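Local coordinates for SusD-like carbohydrate binding protein (Bacteroides vulgatus, PDB 3LEW), which probably binds carbohydrate at the outer membrane of Bacteroides as a member of the SusD family, at residues E163-S169 and N482-H487; Y129-A133 and C148-Y152; S137-K142 and I413-Q417; L409-I413 and Y467-R471. All blocks are in the same frame, centred on the assembly; numbering follows the deposited sequence.

In the fold
Along the chain, 129-133 pairs with 148-152 (contact 2), while 137-142 and 163-169 wait for partners near the C-terminal end, so contact 3 crosses both contact 2 and contact 1. Contact 4, 409-413 with 467-471, lies wholly between the two segments of contact 1. Centres of contacts 3 and 4 are 8 Å apart; they share I413 and helix 408-414. Contacts 1 and 2, with centres 12 Å apart, meet through the two-stranded antiparallel sheet of 147-149 and 168-169. C148 of contact 2 also packs on S137 of contact 3. Contacts 1 and 3 thus tie the N-terminal part of this SusD-family chain to its C-terminal part.

Contact 1 of 4, residues E163-S169 and N482-H487; sequences EGKPASS and NLYKDH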
loop_
_atom_site.group_PDB
_atom_site.type_symbol
_atom_site.label_atom_id
_atom_site.label_comp_id
_atom_site.label_asym_id
_atom_site.label_seq_id
_atom_site.Cartn_x
_atom_site.Cartn_y
_atom_site.Cartn_z
ATOM N N GLU A 163 -26.096 -15.831 11.693
ATOM C CA GLU A 163 -25.317 -17.064 11.642
ATOM C C GLU A 163 -24.272 -16.680 10.602
ATOM O O GLU A 163 -24.500 -15.750 9.827
ATOM C CB GLU A 163 -26.157 -18.282 11.221
ATOM C CG GLU A 163 -26.552 -18.339 9.757
ATOM C CD GLU A 163 -27.315 -19.612 9.405
ATOM O OE1 GLU A 163 -28.517 -19.712 9.737
ATOM O OE2 GLU A 163 -26.712 -20.519 8.787
ATOM N N GLY A 164 -23.130 -17.346 10.567
ATOM C CA GLY A 164 -22.057 -16.874 9.711
ATOM C C GLY A 164 -22.280 -17.005 8.209
ATOM O O GLY A 164 -22.919 -17.946 7.760
ATOM N N LYS A 165 -21.720 -16.070 7.448
ATOM C CA LYS A 165 -21.596 -16.223 5.978
ATOM C C LYS A 165 -20.266 -16.925 5.548
ATOM O O LYS A 165 -19.210 -16.487 5.940
ATOM C CB LYS A 165 -21.669 -14.860 5.346
ATOM C CG LYS A 165 -21.917 -14.877 3.882
ATOM C CD LYS A 165 -22.689 -13.623 3.411
ATOM C CE LYS A 165 -23.039 -13.692 1.922
ATOM N NZ LYS A 165 -21.891 -14.159 1.035
ATOM N N PRO A 166 -20.341 -17.980 4.711
ATOM C CA PRO A 166 -19.103 -18.614 4.258
ATOM C C PRO A 166 -18.212 -17.645 3.527
ATOM O O PRO A 166 -18.713 -16.787 2.808
ATOM C CB PRO A 166 -19.591 -19.706 3.304
ATOM C CG PRO A 166 -20.997 -19.999 3.731
ATOM C CD PRO A 166 -21.525 -18.643 4.130
ATOM N N ALA A 167 -16.891 -17.771 3.714
ATOM C CA ALA A 167 -15.954 -17.002 2.943
ATOM C C ALA A 167 -16.134 -17.343 1.443
ATOM O O ALA A 167 -16.419 -18.494 1.083
ATOM C CB ALA A 167 -14.517 -17.329 3.384
ATOM N N SER A 168 -15.959 -16.328 0.613
ATOM C CA SER A 168 -15.876 -16.446 -0.854
ATOM C C SER A 168 -14.432 -16.692 -1.252
ATOM O O SER A 168 -13.551 -16.511 -0.437
ATOM C CB SER A 168 -16.375 -15.170 -1.509
ATOM O OG SER A 168 -17.749 -15.020 -1.240
ATOM N N SER A 169 -14.209 -17.048 -2.516
ATOM C CA SER A 169 -12.873 -17.352 -3.028
ATOM C C SER A 169 -12.180 -16.082 -3.450
ATOM O O SER A 169 -12.817 -15.023 -3.634
ATOM C CB SER A 169 -12.911 -18.231 -4.254
ATOM O OG SER A 169 -13.521 -17.554 -5.352
ATOM N N ASN A 482 -19.917 -21.021 9.720
ATOM C CA ASN A 482 -19.941 -21.460 8.321
ATOM C C ASN A 482 -18.757 -20.980 7.462
ATOM O O ASN A 482 -18.775 -21.101 6.222
ATOM C CB ASN A 482 -21.227 -20.940 7.706
ATOM C CG ASN A 482 -22.480 -21.471 8.426
ATOM O OD1 ASN A 482 -23.315 -20.685 8.869
ATOM N ND2 ASN A 482 -22.577 -22.768 8.578
ATOM N N LEU A 483 -17.750 -20.400 8.123
ATOM C CA LEU A 483 -16.678 -19.696 7.452
ATOM C C LEU A 483 -16.057 -20.474 6.284
ATOM O O LEU A 483 -15.856 -19.913 5.202
ATOM C CB LEU A 483 -15.593 -19.361 8.485
ATOM C CG LEU A 483 -14.401 -18.543 8.044
ATOM C CD1 LEU A 483 -14.814 -17.197 7.461
ATOM C CD2 LEU A 483 -13.450 -18.399 9.266
ATOM N N TYR A 484 -15.750 -21.767 6.512
ATOM C CA TYR A 484 -15.008 -22.578 5.543
ATOM C C TYR A 484 -15.904 -23.588 4.841
ATOM O O TYR A 484 -15.423 -24.607 4.328
ATOM C CB TYR A 484 -13.853 -23.322 6.242
ATOM C CG TYR A 484 -12.828 -22.387 6.826
ATOM C CD1 TYR A 484 -12.112 -21.533 6.007
ATOM C CD2 TYR A 484 -12.604 -22.312 8.206
ATOM C CE1 TYR A 484 -11.166 -20.642 6.531
ATOM C CE2 TYR A 484 -11.656 -21.415 8.753
ATOM C CZ TYR A 484 -10.961 -20.587 7.919
ATOM O OH TYR A 484 -10.014 -19.715 8.447
ATOM N N LYS A 485 -17.202 -23.330 4.840
ATOM C CA LYS A 485 -18.142 -24.252 4.244
ATOM C C LYS A 485 -17.948 -24.459 2.729
ATOM O O LYS A 485 -18.051 -25.613 2.252
ATOM C CB LYS A 485 -19.564 -23.789 4.505
ATOM C CG LYS A 485 -20.615 -24.808 4.137
ATOM C CD LYS A 485 -22.018 -24.196 4.306
ATOM C CE LYS A 485 -23.124 -25.172 3.896
ATOM N NZ LYS A 485 -24.462 -24.488 3.827
ATOM N N ASP A 486 -17.718 -23.380 1.995
ATOM C CA ASP A 486 -17.644 -23.436 0.535
ATOM C C ASP A 486 -16.199 -23.611 0.049
ATOM O O ASP A 486 -15.958 -24.249 -0.990
ATOM C CB ASP A 486 -18.268 -22.201 -0.093
ATOM C CG ASP A 486 -19.764 -22.114 0.134
ATOM O OD1 ASP A 486 -20.411 -23.149 0.351
ATOM O OD2 ASP A 486 -20.280 -20.997 0.094
ATOM N N HIS A 487 -15.256 -23.015 0.780
ATOM C CA HIS A 487 -13.827 -23.058 0.427
ATOM C C HIS A 487 -13.050 -23.363 1.692
ATOM O O HIS A 487 -13.107 -22.609 2.656
ATOM C CB HIS A 487 -13.412 -21.720 -0.171
ATOM C CG HIS A 487 -14.230 -21.341 -1.364
ATOM N ND1 HIS A 487 -14.138 -22.017 -2.570
ATOM C CD2 HIS A 487 -15.214 -20.412 -1.518
ATOM C CE1 HIS A 487 -15.025 -21.507 -3.416
ATOM N NE2 HIS A 487 -15.692 -20.536 -2.803
HETATM O O HOH W 1 -16.285 -20.866 2.601
HETATM O O HOH W 2 -19.057 -18.748 -0.440
#
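N482 and P166 bury the most surface here, and they meet through backbone as well as side chain. The carbonyl O of N482 lies 3.2 Å from CA of P166, a CA-H...O contact, and the proline ring continues the packing, its CG 4.1 Å from N482 CB. N482 O also accepts from K485 N, the bond that closes the type I turn of 482-485, so one oxygen serves both the turn and the docking. One residue on, A167 N donates to L483 O at 2.8 Å, nearly straight at 162°. L483 O accepts a second hydrogen bond, from a water that also donates to A167 O and accepts from H487 N, while another water links A167 O to D486 OD2. A167 therefore has both backbone polar atoms engaged, and its CB touches L483 CD1 at 4.1 Å.

H487 closes the other end. CB of S169 sits over one ring face, 4.0 Å from the centroid and 15° off the normal, a CH-pi contact, whereas A167 O comes to the ring edge, 3.4 Å from CD2. With CG anti to the carbonyl carbon (chi1 -57°), the ring is brought against 167-169. Replacing the imidazole by the methyl of an alanine is likely to leave the S169 methylene without its ring and open a gap beside A167 O. The arrangement is a type I beta turn, following helix 474-479, docked by one direct backbone bond and bridging waters onto the extended segment that leads through strand 168-169, with S169 as N-cap, into helix 170-187.

Contact 2 of 4, residues Y129-A133 and C148-Y152; sequences YLHLA and CAPIY
The carbonyl O of Y152 is gripped by donors from two helices: Y129 OH donates to it at 2.7 Å, and N98 ND2 of helix 81-103 donates as well. The hydroxyl approaches with a C=O...donor angle of 117°, while the oxygen itself lies at the edge of the Y129 ring, in its plane. CG of Y129 stands anti to the carbonyl carbon (chi1 -76°), which sends the phenol out from the helix to the loop. There CE1 comes 3.9 Å from P150 O, and CG2 of I151 touches CZ at 4.0 Å.

Further along the helix the contact turns apolar. L132 CD2 meets A149 CB at 4.2 Å, and C148, with SG turned beside its own carbonyl carbon (chi1 -177°), sets the sulfur 3.6 Å from L132 O and 3.8 Å from A133 CA. A classic beta bulge sets C148 and A149 together against S168 of the neighbouring strand, and the side chains of both start out toward the helix. P150 O, too, has a partner, Y91 OH. Hydroxyl and amide donors of two helices thus satisfy carbonyls of an irregular segment that continues beyond its short strand, while the small side chains of C148 and A149 are consistent with the close approach of the bulge to helix 111-135.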
loop_
_atom_site.group_PDB
_atom_site.type_symbol
_atom_site.label_atom_id
_atom_site.label_comp_id
_atom_site.label_asym_id
_atom_site.label_seq_id
_atom_site.Cartn_x
_atom_site.Cartn_y
_atom_site.Cartn_z
ATOM N N TYR A 129 -12.619 -4.471 -0.495
ATOM C CA TYR A 129 -12.556 -5.873 -1.039
ATOM C C TYR A 129 -11.240 -6.127 -1.802
ATOM O O TYR A 129 -10.720 -7.249 -1.812
ATOM C CB TYR A 129 -13.785 -6.245 -1.859
ATOM C CG TYR A 129 -14.987 -6.542 -0.988
ATOM C CD1 TYR A 129 -14.950 -7.547 -0.031
ATOM C CD2 TYR A 129 -16.156 -5.770 -1.081
ATOM C CE1 TYR A 129 -16.021 -7.796 0.815
ATOM C CE2 TYR A 129 -17.258 -6.029 -0.247
ATOM C CZ TYR A 129 -17.168 -7.025 0.728
ATOM O OH TYR A 129 -18.217 -7.286 1.597
ATOM N N LEU A 130 -10.672 -5.091 -2.439
ATOM C CA LEU A 130 -9.353 -5.222 -3.072
ATOM C C LEU A 130 -8.274 -5.525 -2.023
ATOM O O LEU A 130 -7.387 -6.357 -2.222
ATOM C CB LEU A 130 -8.972 -3.980 -3.860
ATOM C CG LEU A 130 -7.577 -3.916 -4.477
ATOM C CD1 LEU A 130 -7.409 -5.090 -5.452
ATOM C CD2 LEU A 130 -7.343 -2.583 -5.205
ATOM N N HIS A 131 -8.348 -4.851 -0.880
ATOM C CA HIS A 131 -7.459 -5.162 0.240
ATOM C C HIS A 131 -7.536 -6.635 0.668
ATOM O O HIS A 131 -6.510 -7.341 0.791
ATOM C CB HIS A 131 -7.784 -4.287 1.430
ATOM C CG HIS A 131 -6.983 -4.632 2.653
ATOM N ND1 HIS A 131 -5.613 -4.446 2.728
ATOM C CD2 HIS A 131 -7.363 -5.138 3.851
ATOM C CE1 HIS A 131 -5.178 -4.862 3.911
ATOM N NE2 HIS A 131 -6.223 -5.268 4.621
ATOM N N LEU A 132 -8.765 -7.115 0.850
ATOM C CA LEU A 132 -8.979 -8.495 1.262
ATOM C C LEU A 132 -8.452 -9.451 0.201
ATOM O O LEU A 132 -7.663 -10.379 0.527
ATOM C CB LEU A 132 -10.459 -8.741 1.587
ATOM C CG LEU A 132 -10.970 -8.039 2.855
ATOM C CD1 LEU A 132 -12.546 -7.985 2.912
ATOM C CD2 LEU A 132 -10.419 -8.678 4.134
ATOM N N ALA A 133 -8.811 -9.224 -1.070
ATOM C CA ALA A 133 -8.418 -10.115 -2.149
ATOM C C ALA A 133 -6.902 -10.210 -2.327
ATOM O O ALA A 133 -6.370 -11.271 -2.595
ATOM C CB ALA A 133 -9.045 -9.659 -3.471
ATOM N N CYS A 148 -10.838 -16.897 0.608
ATOM C CA CYS A 148 -10.377 -15.526 0.844
ATOM C C CYS A 148 -11.093 -14.929 2.069
ATOM O O CYS A 148 -10.535 -14.933 3.165
ATOM C CB CYS A 148 -10.555 -14.693 -0.404
ATOM S SG CYS A 148 -9.942 -13.000 -0.234
ATOM N N ALA A 149 -12.336 -14.471 1.905
ATOM C CA ALA A 149 -13.021 -13.726 2.973
ATOM C C ALA A 149 -14.516 -13.644 2.633
ATOM O O ALA A 149 -14.881 -13.756 1.476
ATOM C CB ALA A 149 -12.396 -12.299 3.127
ATOM N N PRO A 150 -15.362 -13.454 3.639
ATOM C CA PRO A 150 -16.806 -13.306 3.391
ATOM C C PRO A 150 -17.125 -11.989 2.709
ATOM O O PRO A 150 -16.438 -10.976 2.954
ATOM C CB PRO A 150 -17.426 -13.362 4.795
ATOM C CG PRO A 150 -16.300 -13.493 5.766
ATOM C CD PRO A 150 -15.009 -13.487 5.078
ATOM N N ILE A 151 -18.152 -12.008 1.871
ATOM C CA ILE A 151 -18.610 -10.816 1.160
ATOM C C ILE A 151 -19.950 -10.417 1.694
ATOM O O ILE A 151 -20.879 -11.220 1.677
ATOM C CB ILE A 151 -18.729 -11.087 -0.357
ATOM C CG1 ILE A 151 -17.348 -11.386 -0.926
ATOM C CG2 ILE A 151 -19.362 -9.882 -1.074
ATOM C CD1 ILE A 151 -17.329 -11.756 -2.406
ATOM N N TYR A 152 -20.055 -9.180 2.186
ATOM C CA TYR A 152 -21.336 -8.606 2.584
ATOM C C TYR A 152 -21.640 -7.397 1.734
ATOM O O TYR A 152 -20.760 -6.509 1.529
ATOM C CB TYR A 152 -21.316 -8.150 4.057
ATOM C CG TYR A 152 -20.944 -9.246 4.991
ATOM C CD1 TYR A 152 -21.845 -10.215 5.328
ATOM C CD2 TYR A 152 -19.641 -9.349 5.500
ATOM C CE1 TYR A 152 -21.491 -11.272 6.177
ATOM C CE2 TYR A 152 -19.293 -10.375 6.345
ATOM C CZ TYR A 152 -20.205 -11.340 6.665
ATOM O OH TYR A 152 -19.850 -12.391 7.495
#

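Contact 3 of 4, residues S137-K142 and I413-Q417; sequences SFAIDK and IRNQQ
A139 and R414 bring their CA atoms to 4.6 Å where helix 408-414 ends in a Schellman motif, Q416 having positive phi (56°) and its N bonded back to I413 O. The side chain of A139 exploits this close approach: its methyl lies 3.5 Å from R414 O and almost as near to I413 O. Water carries the polar traffic past it, one molecule accepting from A139 N and donating to I413 O. CG2 of I413 reaches 3.5 Å from S137 O.

Q416 covers the outer end. With CG anti to the carbonyl carbon (chi1 -62°) and the chain extended, it passes A139, CG to CB 4.0 Å, and crosses K142 at about a right angle, OE1 being 3.7 Å from K142 CG. NE2 makes a weak bond to D141 OD1, 3.4 Å long, the amide and carboxylate planes standing nearly perpendicular at 84°. Two waters accept from NE2: one donates also to D141 OD1 and R414 O, the other to D141 O. The other end of the amide, OE1, accepts from N464 ND2. A leucine in place of Q416 would probably leave D141 and both waters without the amide donor, and N464 without its acceptor. The chemistry implies a hydrated seam, in which waters on I413 O and R414 O join the helix end to the loop and supplement the one weak direct bond.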
loop_
_atom_site.group_PDB
_atom_site.type_symbol
_atom_site.label_atom_id
_atom_site.label_comp_id
_atom_site.label_asym_id
_atom_site.label_seq_id
_atom_site.Cartn_x
_atom_site.Cartn_y
_atom_site.Cartn_z
ATOM N N SER A 137 -5.111 -14.171 0.364
ATOM C CA SER A 137 -4.999 -15.363 -0.458
ATOM C C SER A 137 -3.751 -15.212 -1.335
ATOM O O SER A 137 -3.299 -14.097 -1.635
ATOM C CB SER A 137 -6.187 -15.491 -1.393
ATOM O OG SER A 137 -7.469 -15.452 -0.759
ATOM N N PHE A 138 -3.222 -16.338 -1.768
ATOM C CA PHE A 138 -2.203 -16.334 -2.820
ATOM C C PHE A 138 -2.820 -15.864 -4.150
ATOM O O PHE A 138 -4.060 -15.661 -4.268
ATOM C CB PHE A 138 -1.538 -17.720 -2.980
ATOM C CG PHE A 138 -0.831 -18.184 -1.742
ATOM C CD1 PHE A 138 0.206 -17.424 -1.204
ATOM C CD2 PHE A 138 -1.204 -19.356 -1.106
ATOM C CE1 PHE A 138 0.886 -17.842 -0.079
ATOM C CE2 PHE A 138 -0.550 -19.782 0.041
ATOM C CZ PHE A 138 0.519 -19.029 0.539
ATOM N N ALA A 139 -1.944 -15.605 -5.110
ATOM C CA ALA A 139 -2.337 -15.028 -6.421
ATOM C C ALA A 139 -3.542 -15.750 -7.021
ATOM O O ALA A 139 -3.713 -16.977 -6.874
ATOM C CB ALA A 139 -1.172 -15.071 -7.388
ATOM N N ILE A 140 -4.350 -14.981 -7.743
ATOM C CA ILE A 140 -5.538 -15.518 -8.391
ATOM C C ILE A 140 -5.205 -16.643 -9.390
ATOM O O ILE A 140 -6.034 -17.526 -9.625
ATOM C CB ILE A 140 -6.334 -14.336 -9.021
ATOM C CG1 ILE A 140 -7.737 -14.765 -9.365
ATOM C CG2 ILE A 140 -5.622 -13.781 -10.251
ATOM C CD1 ILE A 140 -8.647 -13.618 -9.877
ATOM N N ASP A 141 -4.007 -16.635 -9.980
ATOM C CA ASP A 141 -3.614 -17.694 -10.902
ATOM C C ASP A 141 -2.853 -18.832 -10.225
ATOM O O ASP A 141 -2.575 -19.830 -10.858
ATOM C CB ASP A 141 -2.834 -17.168 -12.125
ATOM C CG ASP A 141 -1.505 -16.531 -11.770
ATOM O OD1 ASP A 141 -1.399 -15.896 -10.707
ATOM O OD2 ASP A 141 -0.569 -16.648 -12.603
ATOM N N LYS A 142 -2.590 -18.704 -8.929
ATOM C CA LYS A 142 -2.004 -19.779 -8.143
ATOM C C LYS A 142 -3.136 -20.749 -7.796
ATOM O O LYS A 142 -3.057 -21.928 -8.098
ATOM C CB LYS A 142 -1.356 -19.207 -6.900
ATOM C CG LYS A 142 -0.555 -20.175 -6.079
ATOM C CD LYS A 142 -1.356 -20.946 -5.057
ATOM C CE LYS A 142 -0.449 -21.487 -3.917
ATOM N NZ LYS A 142 -1.203 -22.526 -3.105
ATOM N N ILE A 413 3.193 -11.454 -3.457
ATOM C CA ILE A 413 2.003 -12.336 -3.510
ATOM C C ILE A 413 1.480 -12.442 -4.959
ATOM O O ILE A 413 1.444 -13.527 -5.523
ATOM C CB ILE A 413 0.896 -11.863 -2.596
ATOM C CG1 ILE A 413 1.249 -12.074 -1.108
ATOM C CG2 ILE A 413 -0.386 -12.631 -2.841
ATOM C CD1 ILE A 413 0.256 -11.420 -0.073
ATOM N N ARG A 414 1.101 -11.320 -5.558
ATOM C CA ARG A 414 0.416 -11.408 -6.866
ATOM C C ARG A 414 1.304 -11.936 -7.987
ATOM O O ARG A 414 0.831 -12.582 -8.914
ATOM C CB ARG A 414 -0.208 -10.078 -7.231
ATOM C CG ARG A 414 0.797 -9.024 -7.718
ATOM C CD ARG A 414 0.157 -7.668 -7.905
ATOM N NE ARG A 414 1.177 -6.727 -8.346
ATOM C CZ ARG A 414 1.557 -6.567 -9.615
ATOM N NH1 ARG A 414 0.953 -7.195 -10.586
ATOM N NH2 ARG A 414 2.561 -5.738 -9.900
ATOM N N ASN A 415 2.605 -11.699 -7.906
ATOM C CA ASN A 415 3.534 -12.160 -8.952
ATOM C C ASN A 415 4.153 -13.547 -8.663
ATOM O O ASN A 415 4.957 -14.047 -9.454
ATOM C CB ASN A 415 4.655 -11.140 -9.141
ATOM C CG ASN A 415 4.151 -9.777 -9.583
ATOM O OD1 ASN A 415 3.130 -9.666 -10.236
ATOM N ND2 ASN A 415 4.931 -8.742 -9.286
ATOM N N GLN A 416 3.814 -14.134 -7.512
ATOM C CA GLN A 416 4.399 -15.421 -7.069
ATOM C C GLN A 416 5.919 -15.334 -7.029
ATOM O O GLN A 416 6.637 -16.244 -7.461
ATOM C CB GLN A 416 3.900 -16.601 -7.902
ATOM C CG GLN A 416 2.405 -16.800 -7.806
ATOM C CD GLN A 416 1.946 -18.041 -8.508
ATOM O OE1 GLN A 416 2.328 -19.183 -8.138
ATOM N NE2 GLN A 416 1.157 -17.854 -9.549
ATOM N N GLN A 417 6.412 -14.231 -6.476
ATOM C CA GLN A 417 7.831 -14.036 -6.365
ATOM C C GLN A 417 8.302 -14.429 -4.993
ATOM O O GLN A 417 7.490 -14.742 -4.121
ATOM C CB GLN A 417 8.172 -12.577 -6.693
ATOM C CG GLN A 417 8.123 -12.279 -8.189
ATOM C CD GLN A 417 8.475 -10.845 -8.450
ATOM O OE1 GLN A 417 7.706 -9.937 -8.116
ATOM N NE2 GLN A 417 9.665 -10.617 -9.016
HETATM O O HOH W 3 0.807 -15.858 -4.297
HETATM O O HOH W 4 1.141 -14.862 -10.432
HETATM O O HOH W 5 0.244 -20.126 -11.323
#

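Contact 4 of 4, residues L409-I413 and Y467-R471; sequences LIDII and YYLYR
L409, I412 and I413 line one side of helix 408-414 and receive Y468, L469 and Y470 from the loop before helix 474-479, an apolar helix-to-loop junction inside the largely helical SusD-family fold. Y468 is the centre of it. CG2 of I412 stands over one face of its ring, 3.8 Å from the centroid and 18° off the normal, a CH-pi contact displaced toward the rim. With CG1 of I412 anti to the carbonyl carbon (chi1 -77°), CG2 is the branch left to meet the ring. CD1 of L409 packs on Y468 CB at 3.8 Å, and CG1 of I413 comes to 4.1 Å from Y468 CB, the side chains of I413 and Y468 running past each other in opposite directions.

Two further contacts extend the surface. L409 CD2 meets the edge of the Y470 ring, near its plane, at CE1 (3.9 Å), and I413 CD1 touches L469 CD2 at the same distance.

The next shell fixes both rings by their hydroxyls. Y468 OH is bonded to V419 N, just beyond the helix, while Y470 OH is bonded to N52 OD1 of helix 46-54; N52 also shares a backbone bond with L409, so one residue positions both sides of that edge contact. What remains is a purely apolar reception for Y468 O: it is buried without a polar partner, with L409 CD2 at 3.4 Å and I413 CD1 at 3.6 Å.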
loop_
_atom_site.group_PDB
_atom_site.type_symbol
_atom_site.label_atom_id
_atom_site.label_comp_id
_atom_site.label_asym_id
_atom_site.label_seq_id
_atom_site.Cartn_x
_atom_site.Cartn_y
_atom_site.Cartn_z
ATOM N N LEU A 409 4.898 -6.479 -0.317
ATOM C CA LEU A 409 4.284 -7.815 -0.108
ATOM C C LEU A 409 3.213 -8.077 -1.143
ATOM O O LEU A 409 3.010 -9.206 -1.562
ATOM C CB LEU A 409 3.661 -7.899 1.276
ATOM C CG LEU A 409 2.961 -9.222 1.662
ATOM C CD1 LEU A 409 3.971 -10.406 1.789
ATOM C CD2 LEU A 409 2.157 -9.022 2.995
ATOM N N ILE A 410 2.484 -7.028 -1.533
ATOM C CA ILE A 410 1.368 -7.195 -2.484
ATOM C C ILE A 410 1.878 -7.685 -3.824
ATOM O O ILE A 410 1.332 -8.599 -4.422
ATOM C CB ILE A 410 0.624 -5.834 -2.706
ATOM C CG1 ILE A 410 0.066 -5.303 -1.365
ATOM C CG2 ILE A 410 -0.389 -5.956 -3.859
ATOM C CD1 ILE A 410 -0.808 -6.255 -0.588
ATOM N N ASP A 411 3.033 -7.182 -4.214
ATOM C CA ASP A 411 3.704 -7.623 -5.440
ATOM C C ASP A 411 4.283 -9.018 -5.321
ATOM O O ASP A 411 4.158 -9.805 -6.246
ATOM C CB ASP A 411 4.790 -6.655 -5.847
ATOM C CG ASP A 411 4.239 -5.357 -6.428
ATOM O OD1 ASP A 411 3.013 -5.223 -6.737
ATOM O OD2 ASP A 411 5.058 -4.418 -6.576
ATOM N N ILE A 412 4.902 -9.334 -4.174
ATOM C CA ILE A 412 5.435 -10.680 -3.900
ATOM C C ILE A 412 4.324 -11.746 -4.043
ATOM O O ILE A 412 4.495 -12.804 -4.689
ATOM C CB ILE A 412 6.107 -10.704 -2.500
ATOM C CG1 ILE A 412 7.482 -10.011 -2.632
ATOM C CG2 ILE A 412 6.296 -12.158 -1.950
ATOM C CD1 ILE A 412 8.154 -9.631 -1.318
ATOM N N ILE A 413 3.193 -11.454 -3.457
ATOM C CA ILE A 413 2.003 -12.336 -3.510
ATOM C C ILE A 413 1.480 -12.442 -4.959
ATOM O O ILE A 413 1.444 -13.527 -5.523
ATOM C CB ILE A 413 0.896 -11.863 -2.596
ATOM C CG1 ILE A 413 1.249 -12.074 -1.108
ATOM C CG2 ILE A 413 -0.386 -12.631 -2.841
ATOM C CD1 ILE A 413 0.256 -11.420 -0.073
ATOM N N TYR A 467 3.900 -17.556 5.282
ATOM C CA TYR A 467 4.318 -16.361 6.002
ATOM C C TYR A 467 3.944 -15.037 5.305
ATOM O O TYR A 467 4.060 -13.967 5.908
ATOM C CB TYR A 467 5.817 -16.414 6.316
ATOM C CG TYR A 467 6.171 -17.477 7.325
ATOM C CD1 TYR A 467 5.909 -17.276 8.681
ATOM C CD2 TYR A 467 6.786 -18.692 6.940
ATOM C CE1 TYR A 467 6.211 -18.245 9.625
ATOM C CE2 TYR A 467 7.095 -19.657 7.881
ATOM C CZ TYR A 467 6.800 -19.429 9.221
ATOM O OH TYR A 467 7.144 -20.342 10.182
ATOM N N TYR A 468 3.517 -15.112 4.039
ATOM C CA TYR A 468 3.139 -13.919 3.298
ATOM C C TYR A 468 1.701 -13.474 3.533
ATOM O O TYR A 468 1.387 -12.352 3.245
ATOM C CB TYR A 468 3.332 -14.130 1.797
ATOM C CG TYR A 468 4.746 -14.427 1.330
ATOM C CD1 TYR A 468 5.866 -13.920 2.011
ATOM C CD2 TYR A 468 4.971 -15.075 0.112
ATOM C CE1 TYR A 468 7.150 -14.187 1.564
ATOM C CE2 TYR A 468 6.284 -15.382 -0.336
ATOM C CZ TYR A 468 7.369 -14.882 0.373
ATOM O OH TYR A 468 8.679 -15.129 -0.051
ATOM N N LEU A 469 0.813 -14.373 3.963
ATOM C CA LEU A 469 -0.619 -14.002 3.944
ATOM C C LEU A 469 -1.177 -13.426 5.222
ATOM O O LEU A 469 -0.860 -13.907 6.338
ATOM C CB LEU A 469 -1.471 -15.196 3.534
ATOM C CG LEU A 469 -1.176 -15.865 2.210
ATOM C CD1 LEU A 469 -2.241 -17.021 1.985
ATOM C CD2 LEU A 469 -1.187 -14.860 1.106
ATOM N N TYR A 470 -2.049 -12.426 5.076
ATOM C CA TYR A 470 -2.891 -12.008 6.208
ATOM C C TYR A 470 -3.900 -13.142 6.466
ATOM O O TYR A 470 -4.183 -13.961 5.562
ATOM C CB TYR A 470 -3.634 -10.721 5.922
ATOM C CG TYR A 470 -2.784 -9.441 5.950
ATOM C CD1 TYR A 470 -1.728 -9.241 5.072
ATOM C CD2 TYR A 470 -3.144 -8.392 6.783
ATOM C CE1 TYR A 470 -0.985 -8.001 5.053
ATOM C CE2 TYR A 470 -2.426 -7.195 6.790
ATOM C CZ TYR A 470 -1.346 -7.015 5.935
ATOM O OH TYR A 470 -0.694 -5.780 5.961
ATOM N N ARG A 471 -4.330 -13.259 7.709
ATOM C CA ARG A 471 -5.179 -14.355 8.179
ATOM C C ARG A 471 -6.507 -13.912 8.766
ATOM O O ARG A 471 -6.618 -12.965 9.517
ATOM C CB ARG A 471 -4.409 -15.132 9.249
ATOM C CG ARG A 471 -3.086 -15.685 8.724
ATOM C CD ARG A 471 -2.371 -16.531 9.755
ATOM N NE ARG A 471 -3.108 -17.755 10.068
ATOM C CZ ARG A 471 -2.665 -18.732 10.850
ATOM N NH1 ARG A 471 -1.468 -18.647 11.436
ATOM N NH2 ARG A 471 -3.432 -19.821 11.050
#